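Local coordinates for predicted protein (Phaeodactylum tricornutum CCAP 1055/1, PDB 5Z5M), which probably catalyses the last two steps of urate breakdown to (S)-allantoin, hydrolysing 5-hydroxyisourate and then decarboxylating OHCU stereoselectively, at residues V187-N192 with E251-K256. Numbering follows the deposited sequence.
Sequences VLDTGN and EYFASK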
loop_
_atom_site.group_PDB
_atom_site.type_symbol
_atom_site.label_atom_id
_atom_site.label_comp_id
_atom_site.label_asym_id
_atom_site.label_seq_id
_atom_site.Cartn_x
_atom_site.Cartn_y
_atom_site.Cartn_z
ATOM N N VAL A 187 -12.013 2.198 8.067
ATOM C CA VAL A 187 -11.870 2.602 6.673
ATOM C C VAL A 187 -11.223 3.980 6.587
ATOM O O VAL A 187 -11.686 4.943 7.206
ATOM C CB VAL A 187 -13.212 2.640 5.936
ATOM C CG1 VAL A 187 -12.982 3.009 4.470
ATOM C CG2 VAL A 187 -13.922 1.304 6.065
ATOM N N LEU A 188 -10.138 4.062 5.829
ATOM C CA LEU A 188 -9.440 5.324 5.623
ATOM C C LEU A 188 -9.451 5.745 4.160
ATOM O O LEU A 188 -9.050 4.978 3.285
ATOM C CB LEU A 188 -8.000 5.217 6.108
ATOM C CG LEU A 188 -7.175 6.469 5.822
ATOM C CD1 LEU A 188 -7.346 7.491 6.932
ATOM C CD2 LEU A 188 -5.715 6.104 5.627
ATOM N N ASP A 189 -9.906 6.971 3.913
ATOM C CA ASP A 189 -9.932 7.572 2.582
ATOM C C ASP A 189 -8.562 8.194 2.297
ATOM O O ASP A 189 -8.256 9.273 2.798
ATOM C CB ASP A 189 -11.056 8.620 2.517
ATOM C CG ASP A 189 -11.147 9.347 1.178
ATOM O OD1 ASP A 189 -10.296 9.150 0.285
ATOM O OD2 ASP A 189 -12.090 10.154 1.039
ATOM N N THR A 190 -7.733 7.520 1.502
ATOM C CA THR A 190 -6.371 8.000 1.286
ATOM C C THR A 190 -6.299 9.103 0.237
ATOM O O THR A 190 -5.259 9.741 0.067
ATOM C CB THR A 190 -5.425 6.850 0.866
ATOM O OG1 THR A 190 -5.928 6.225 -0.321
ATOM C CG2 THR A 190 -5.331 5.819 1.972
ATOM N N GLY A 191 -7.403 9.327 -0.466
ATOM C CA GLY A 191 -7.468 10.402 -1.435
ATOM C C GLY A 191 -7.680 11.740 -0.747
ATOM O O GLY A 191 -7.193 12.767 -1.209
ATOM N N ASN A 192 -8.391 11.710 0.378
ATOM C CA ASN A 192 -8.723 12.915 1.128
ATOM C C ASN A 192 -8.051 13.002 2.496
ATOM O O ASN A 192 -8.072 14.052 3.129
ATOM C CB ASN A 192 -10.242 13.011 1.295
ATOM C CG ASN A 192 -10.956 13.181 -0.028
ATOM O OD1 ASN A 192 -10.488 13.903 -0.907
ATOM N ND2 ASN A 192 -12.091 12.509 -0.184
ATOM N N GLU A 251 -20.844 4.459 -3.169
ATOM C CA GLU A 251 -21.759 5.360 -2.468
ATOM C C GLU A 251 -21.003 6.403 -1.651
ATOM O O GLU A 251 -21.419 7.556 -1.586
ATOM C CB GLU A 251 -22.696 4.575 -1.548
ATOM C CG GLU A 251 -23.369 3.395 -2.203
ATOM C CD GLU A 251 -24.078 2.497 -1.205
ATOM O OE1 GLU A 251 -24.116 2.840 -0.002
ATOM O OE2 GLU A 251 -24.588 1.438 -1.632
ATOM N N TYR A 252 -19.901 5.996 -1.018
ATOM C CA TYR A 252 -19.112 6.927 -0.220
ATOM C C TYR A 252 -18.484 8.011 -1.103
ATOM O O TYR A 252 -18.560 9.199 -0.786
ATOM C CB TYR A 252 -18.019 6.193 0.583
ATOM C CG TYR A 252 -17.004 7.146 1.177
ATOM C CD1 TYR A 252 -17.308 7.901 2.305
ATOM C CD2 TYR A 252 -15.754 7.314 0.592
ATOM C CE1 TYR A 252 -16.394 8.790 2.835
ATOM C CE2 TYR A 252 -14.834 8.200 1.112
ATOM C CZ TYR A 252 -15.158 8.936 2.234
ATOM O OH TYR A 252 -14.246 9.819 2.760
ATOM N N PHE A 253 -17.863 7.615 -2.211
ATOM C CA PHE A 253 -17.239 8.612 -3.076
ATOM C C PHE A 253 -18.283 9.574 -3.661
ATOM O O PHE A 253 -18.019 10.767 -3.819
ATOM C CB PHE A 253 -16.439 7.929 -4.183
ATOM C CG PHE A 253 -15.255 7.171 -3.668
ATOM C CD1 PHE A 253 -14.415 7.749 -2.732
ATOM C CD2 PHE A 253 -14.997 5.881 -4.089
ATOM C CE1 PHE A 253 -13.326 7.060 -2.235
ATOM C CE2 PHE A 253 -13.910 5.184 -3.595
ATOM C CZ PHE A 253 -13.076 5.778 -2.665
ATOM N N ALA A 254 -19.471 9.059 -3.954
ATOM C CA ALA A 254 -20.547 9.896 -4.492
ATOM C C ALA A 254 -21.039 10.913 -3.463
ATOM O O ALA A 254 -21.470 12.009 -3.823
ATOM C CB ALA A 254 -21.708 9.031 -4.976
ATOM N N SER A 255 -20.969 10.551 -2.183
ATOM C CA SER A 255 -21.409 11.445 -1.117
ATOM C C SER A 255 -20.447 12.615 -0.962
ATOM O O SER A 255 -20.810 13.660 -0.428
ATOM C CB SER A 255 -21.539 10.693 0.211
ATOM O OG SER A 255 -20.271 10.363 0.758
ATOM N N LYS A 256 -19.217 12.434 -1.429
ATOM C CA LYS A 256 -18.201 13.474 -1.319
ATOM C C LYS A 256 -18.110 14.305 -2.591
ATOM O O LYS A 256 -17.436 15.338 -2.624
ATOM C CB LYS A 256 -16.835 12.851 -1.008
ATOM C CG LYS A 256 -16.763 12.174 0.348
ATOM C CD LYS A 256 -15.876 12.956 1.293
ATOM C CE LYS A 256 -16.223 12.663 2.736
ATOM N NZ LYS A 256 -15.257 13.295 3.676
#
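The carboxylate of Asp-189 overlaps the hydroxyl end of the Tyr-252 ring, meeting it at the edge, with the two planes 84° apart. Tyr-252 OH donates to Asp-189 OD2 at 2.8 Å, reaching the anti side of that oxygen close to the carboxylate plane. With CG anti to the backbone N (chi1 168°), the tyrosine ring is carried out from helix 249-256 to meet Asp-189, while Lys-256 CG sits 4.0 Å above the plane of the Tyr-252 ring, offset toward the rim. On its syn side Asp-189 OD2 also takes Asn-192 ND2, tilted out of the plane, at 2.7 Å. The other oxygen, Asp-189 OD1, closes an Asx turn with Gly-191 N at 3.0 Å and accepts Asn-192 N from above the carboxylate plane, on the same face. Phe-253 CE1 only brushes Asp-189 OD1, and Lys-256 and Asn-192 run antiparallel alongside each other. The Tyr-252 bond joins the turn after strand 182-189 to the short helix of the transthyretin-like domain; Cys-194 packs against Asp-189, Tyr-252 and Lys-256. Replacing Asp-189 with an alanine removes both oxygens and would probably leave Tyr-252 OH without this acceptor and the turn without the carboxylate that holds its backbone N-H groups and the Asn-192 side-chain amide. Four donors grip the one buried carboxylate, two on each oxygen, which is likely to favour its charged form, with the ammonium of Lys-256 nearby but not in contact.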